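Long-range contact in putative aminopeptidase (Leishmania major, PDB 5NTH), which probably acts as a manganese-dependent M17 leucyl aminopeptidase, removing residues from the N-terminal end of peptides: residues V151-T164 with Y174-S186. Residues are numbered along the deposited sequence; the frame is centred on the assembly and turned at random.
Sequences VANAVARAAPHSYT and YMKQAMSLNVVMS
Tyr-163 and Tyr-174 run side by side, pointing the same way, with ring planes 3° from parallel. The rings are displaced and barely overlap, their centroids 5.5 Å apart; the hydroxyl oxygen of Tyr-163 lies 3.3 Å from CD2 of Tyr-174, and beside it CE1 of Tyr-163 meets CB of Tyr-174 at 3.4 Å. Different first torsions bring both rings out in this common direction: CG of Tyr-163 stands opposite its own backbone N, whereas CG of Tyr-174 stands opposite its carbonyl carbon. Val-373 and Val-375 of a second subunit pack on Tyr-163 and Tyr-174 respectively, which places this end of the contact at a subunit interface. Beside the rings the backbones run antiparallel, held by Lys-176 N to Ser-162 O at 2.9 Å; the donor meets a lone pair in the carbonyl plane, with 160° at the hydrogen. A second bond, Thr-164 N to Tyr-174 O, is weak, and the latter oxygen also accepts from Arg-218. Thr-164 CG2 crosses the Lys-176 chain, 3.7 Å from its CB. The other end belongs to a beta-alpha-beta unit of the N-terminal domain: helix 148-156 follows strand 137-142 and packs on strand 181-185, which lies parallel to strand 137-142. The axes of helix 151-156 and strand 181-185 differ by 151° in direction, and the interface between them is apolar. Val-155 and Leu-181 slide past each other in opposite directions, CG1 3.6 Å from CD2; the same CG1 meets Val-183 CG2 tip to tip. A turn earlier, Val-151 CG1 lies 4.0 Å from Met-185 SD. Past the helix, Ala-159 CB rests on the other methyl of Leu-181, CD1, while the Pro-160 ring crosses Met-179 nearly at a right angle, its CG 3.6 Å from SD.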
loop_
_atom_site.group_PDB
_atom_site.type_symbol
_atom_site.label_atom_id
_atom_site.label_comp_id
_atom_site.label_asym_id
_atom_site.label_seq_id
_atom_site.Cartn_x
_atom_site.Cartn_y
_atom_site.Cartn_z
ATOM N N VAL A 151 41.856 -15.810 1.345
ATOM C CA VAL A 151 42.582 -14.606 1.673
ATOM C C VAL A 151 42.717 -13.704 0.445
ATOM O O VAL A 151 42.423 -12.523 0.529
ATOM C CB VAL A 151 43.978 -14.918 2.262
ATOM C CG1 VAL A 151 44.743 -13.631 2.589
ATOM C CG2 VAL A 151 43.838 -15.732 3.533
ATOM N N ALA A 152 43.155 -14.202 -0.695
ATOM C CA ALA A 152 43.316 -13.277 -1.808
ATOM C C ALA A 152 41.983 -12.561 -2.114
ATOM O O ALA A 152 41.949 -11.321 -2.269
ATOM C CB ALA A 152 43.843 -13.979 -3.030
ATOM N N ASN A 153 40.901 -13.356 -2.165
ATOM C CA ASN A 153 39.540 -12.843 -2.303
ATOM C C ASN A 153 39.134 -11.861 -1.190
ATOM O O ASN A 153 38.744 -10.755 -1.504
ATOM C CB ASN A 153 38.546 -14.009 -2.376
ATOM C CG ASN A 153 37.095 -13.572 -2.693
ATOM O OD1 ASN A 153 36.851 -12.506 -3.220
ATOM N ND2 ASN A 153 36.137 -14.429 -2.384
ATOM N N ALA A 154 39.244 -12.272 0.077
ATOM C CA ALA A 154 38.817 -11.477 1.262
ATOM C C ALA A 154 39.459 -10.106 1.357
ATOM O O ALA A 154 38.855 -9.132 1.862
ATOM C CB ALA A 154 39.101 -12.234 2.543
ATOM N N VAL A 155 40.689 -10.035 0.883
ATOM C CA VAL A 155 41.415 -8.802 0.927
ATOM C C VAL A 155 41.119 -7.960 -0.263
ATOM O O VAL A 155 40.861 -6.780 -0.115
ATOM C CB VAL A 155 42.922 -9.056 0.976
ATOM C CG1 VAL A 155 43.693 -7.746 0.869
ATOM C CG2 VAL A 155 43.284 -9.764 2.277
ATOM N N ALA A 156 41.200 -8.551 -1.443
ATOM C CA ALA A 156 40.930 -7.846 -2.714
ATOM C C ALA A 156 39.610 -7.107 -2.696
ATOM O O ALA A 156 39.518 -5.949 -3.094
ATOM C CB ALA A 156 40.913 -8.827 -3.870
ATOM N N ARG A 157 38.593 -7.794 -2.184
ATOM C CA ARG A 157 37.229 -7.306 -2.245
ATOM C C ARG A 157 36.991 -6.285 -1.166
ATOM O O ARG A 157 35.937 -5.648 -1.193
ATOM C CB ARG A 157 36.211 -8.453 -2.099
ATOM C CG ARG A 157 36.076 -8.977 -0.680
ATOM C CD ARG A 157 35.038 -10.079 -0.577
ATOM N NE ARG A 157 35.018 -10.647 0.773
ATOM C CZ ARG A 157 34.479 -11.818 1.130
ATOM N NH1 ARG A 157 33.873 -12.581 0.227
ATOM N NH2 ARG A 157 34.538 -12.230 2.410
ATOM N N ALA A 158 37.921 -6.165 -0.208
ATOM C CA ALA A 158 37.767 -5.265 0.937
ATOM C C ALA A 158 38.536 -3.949 0.784
ATOM O O ALA A 158 38.497 -3.093 1.659
ATOM C CB ALA A 158 38.144 -5.971 2.224
ATOM N N ALA A 159 39.189 -3.776 -0.351
ATOM C CA ALA A 159 39.941 -2.574 -0.605
ATOM C C ALA A 159 38.982 -1.485 -0.955
ATOM O O ALA A 159 37.901 -1.765 -1.443
ATOM C CB ALA A 159 40.897 -2.791 -1.767
ATOM N N PRO A 160 39.394 -0.233 -0.772
ATOM C CA PRO A 160 38.561 0.860 -1.294
ATOM C C PRO A 160 38.308 0.693 -2.790
ATOM O O PRO A 160 39.229 0.349 -3.530
ATOM C CB PRO A 160 39.378 2.151 -0.998
ATOM C CG PRO A 160 40.581 1.728 -0.209
ATOM C CD PRO A 160 40.729 0.224 -0.327
ATOM N N HIS A 161 37.077 0.958 -3.223
ATOM C CA HIS A 161 36.639 0.586 -4.580
ATOM C C HIS A 161 37.212 1.505 -5.632
ATOM O O HIS A 161 37.332 2.679 -5.394
ATOM C CB HIS A 161 35.111 0.579 -4.671
ATOM C CG HIS A 161 34.473 -0.486 -3.839
ATOM N ND1 HIS A 161 33.331 -1.149 -4.221
ATOM C CD2 HIS A 161 34.850 -1.033 -2.658
ATOM C CE1 HIS A 161 33.026 -2.045 -3.305
ATOM N NE2 HIS A 161 33.926 -1.990 -2.344
ATOM N N SER A 162 37.533 0.958 -6.799
ATOM C CA SER A 162 38.158 1.725 -7.861
ATOM C C SER A 162 37.230 2.665 -8.601
ATOM O O SER A 162 37.694 3.659 -9.136
ATOM C CB SER A 162 38.879 0.813 -8.852
ATOM O OG SER A 162 38.002 0.153 -9.728
ATOM N N TYR A 163 35.946 2.325 -8.684
ATOM C CA TYR A 163 34.961 3.233 -9.259
ATOM C C TYR A 163 34.569 4.274 -8.236
ATOM O O TYR A 163 34.011 3.934 -7.166
ATOM C CB TYR A 163 33.685 2.534 -9.765
ATOM C CG TYR A 163 32.735 3.537 -10.416
ATOM C CD1 TYR A 163 32.879 3.874 -11.749
ATOM C CD2 TYR A 163 31.741 4.204 -9.677
ATOM C CE1 TYR A 163 32.062 4.822 -12.340
ATOM C CE2 TYR A 163 30.898 5.144 -10.277
ATOM C CZ TYR A 163 31.074 5.455 -11.613
ATOM O OH TYR A 163 30.276 6.387 -12.277
ATOM N N THR A 164 34.829 5.534 -8.593
ATOM C CA THR A 164 34.335 6.703 -7.836
ATOM C C THR A 164 34.261 7.927 -8.757
ATOM O O THR A 164 34.968 7.996 -9.764
ATOM C CB THR A 164 35.205 6.958 -6.573
ATOM O OG1 THR A 164 34.564 7.885 -5.691
ATOM C CG2 THR A 164 36.550 7.471 -6.949
ATOM N N TYR A 174 36.808 7.936 -13.738
ATOM C CA TYR A 174 36.126 7.276 -12.637
ATOM C C TYR A 174 36.998 6.180 -11.975
ATOM O O TYR A 174 36.486 5.198 -11.468
ATOM C CB TYR A 174 34.757 6.714 -13.129
ATOM C CG TYR A 174 33.857 7.771 -13.750
ATOM C CD1 TYR A 174 34.030 8.161 -15.075
ATOM C CD2 TYR A 174 32.845 8.400 -13.009
ATOM C CE1 TYR A 174 33.218 9.139 -15.660
ATOM C CE2 TYR A 174 32.031 9.385 -13.581
ATOM C CZ TYR A 174 32.226 9.756 -14.912
ATOM O OH TYR A 174 31.483 10.732 -15.530
ATOM N N MET A 175 38.312 6.357 -11.970
ATOM C CA MET A 175 39.216 5.318 -11.529
ATOM C C MET A 175 40.146 5.849 -10.469
ATOM O O MET A 175 40.949 6.711 -10.757
ATOM C CB MET A 175 40.063 4.867 -12.697
ATOM C CG MET A 175 41.172 3.900 -12.335
ATOM S SD MET A 175 40.463 2.328 -11.831
ATOM C CE MET A 175 41.871 1.244 -12.149
ATOM N N LYS A 176 40.072 5.286 -9.272
ATOM C CA LYS A 176 40.936 5.654 -8.179
ATOM C C LYS A 176 41.562 4.410 -7.560
ATOM O O LYS A 176 40.877 3.486 -7.197
ATOM C CB LYS A 176 40.135 6.387 -7.134
ATOM C CG LYS A 176 40.943 7.038 -6.029
ATOM C CD LYS A 176 39.972 7.715 -5.073
ATOM C CE LYS A 176 40.473 7.778 -3.644
ATOM N NZ LYS A 176 41.057 9.112 -3.343
ATOM N N GLN A 177 42.883 4.414 -7.468
ATOM C CA GLN A 177 43.687 3.346 -6.866
ATOM C C GLN A 177 44.880 4.034 -6.196
ATOM O O GLN A 177 46.020 4.000 -6.669
ATOM C CB GLN A 177 44.127 2.323 -7.913
ATOM C CG GLN A 177 43.003 1.367 -8.279
ATOM C CD GLN A 177 43.512 0.055 -8.853
ATOM O OE1 GLN A 177 44.384 0.044 -9.727
ATOM N NE2 GLN A 177 42.950 -1.064 -8.374
ATOM N N ALA A 178 44.539 4.710 -5.109
ATOM C CA ALA A 178 45.378 5.711 -4.483
ATOM C C ALA A 178 46.333 5.037 -3.553
ATOM O O ALA A 178 47.458 5.485 -3.376
ATOM C CB ALA A 178 44.518 6.702 -3.700
ATOM N N MET A 179 45.872 3.957 -2.952
ATOM C CA MET A 179 46.608 3.266 -1.931
ATOM C C MET A 179 46.944 1.869 -2.437
ATOM O O MET A 179 46.801 1.570 -3.607
ATOM C CB MET A 179 45.748 3.218 -0.679
ATOM C CG MET A 179 44.557 2.289 -0.818
ATOM S SD MET A 179 44.037 1.671 0.759
ATOM C CE MET A 179 45.158 0.330 1.084
ATOM N N SER A 180 47.386 1.010 -1.538
ATOM C CA SER A 180 47.865 -0.287 -1.928
ATOM C C SER A 180 47.939 -1.233 -0.767
ATOM O O SER A 180 48.366 -0.837 0.307
ATOM C CB SER A 180 49.256 -0.132 -2.510
ATOM O OG SER A 180 49.522 -1.299 -3.216
ATOM N N LEU A 181 47.565 -2.490 -0.993
ATOM C CA LEU A 181 47.582 -3.502 0.077
ATOM C C LEU A 181 48.637 -4.539 -0.181
ATOM O O LEU A 181 48.716 -5.055 -1.273
ATOM C CB LEU A 181 46.244 -4.207 0.221
ATOM C CG LEU A 181 45.063 -3.333 0.617
ATOM C CD1 LEU A 181 44.474 -2.694 -0.631
ATOM C CD2 LEU A 181 44.005 -4.166 1.311
ATOM N N ASN A 182 49.452 -4.815 0.834
ATOM C CA ASN A 182 50.556 -5.769 0.751
ATOM C C ASN A 182 50.270 -6.949 1.705
ATOM O O ASN A 182 50.318 -6.799 2.933
ATOM C CB ASN A 182 51.852 -5.054 1.109
ATOM C CG ASN A 182 53.070 -5.975 1.066
ATOM O OD1 ASN A 182 53.698 -6.241 2.104
ATOM N ND2 ASN A 182 53.389 -6.498 -0.138
ATOM N N VAL A 183 49.938 -8.109 1.139
ATOM C CA VAL A 183 49.521 -9.240 1.962
ATOM C C VAL A 183 50.728 -10.076 2.341
ATOM O O VAL A 183 51.548 -10.470 1.491
ATOM C CB VAL A 183 48.462 -10.152 1.293
ATOM C CG1 VAL A 183 47.883 -11.127 2.305
ATOM C CG2 VAL A 183 47.304 -9.337 0.726
ATOM N N VAL A 184 50.791 -10.349 3.636
ATOM C CA VAL A 184 51.825 -11.168 4.230
ATOM C C VAL A 184 51.130 -12.277 4.981
ATOM O O VAL A 184 50.665 -12.085 6.099
ATOM C CB VAL A 184 52.701 -10.357 5.215
ATOM C CG1 VAL A 184 53.812 -11.217 5.790
ATOM C CG2 VAL A 184 53.307 -9.150 4.525
ATOM N N MET A 185 51.037 -13.439 4.369
ATOM C CA MET A 185 50.439 -14.555 5.077
ATOM C C MET A 185 51.478 -15.315 5.918
ATOM O O MET A 185 52.649 -15.441 5.520
ATOM C CB MET A 185 49.803 -15.495 4.081
ATOM C CG MET A 185 48.598 -14.893 3.385
ATOM S SD MET A 185 47.950 -16.004 2.119
ATOM C CE MET A 185 49.173 -15.693 0.820
ATOM N N SER A 186 51.040 -15.863 7.053
ATOM C CA SER A 186 51.927 -16.710 7.862
ATOM C C SER A 186 52.369 -18.001 7.092
ATOM O O SER A 186 53.544 -18.367 7.126
ATOM C CB SER A 186 51.340 -16.999 9.262
ATOM O OG SER A 186 50.064 -17.599 9.184
#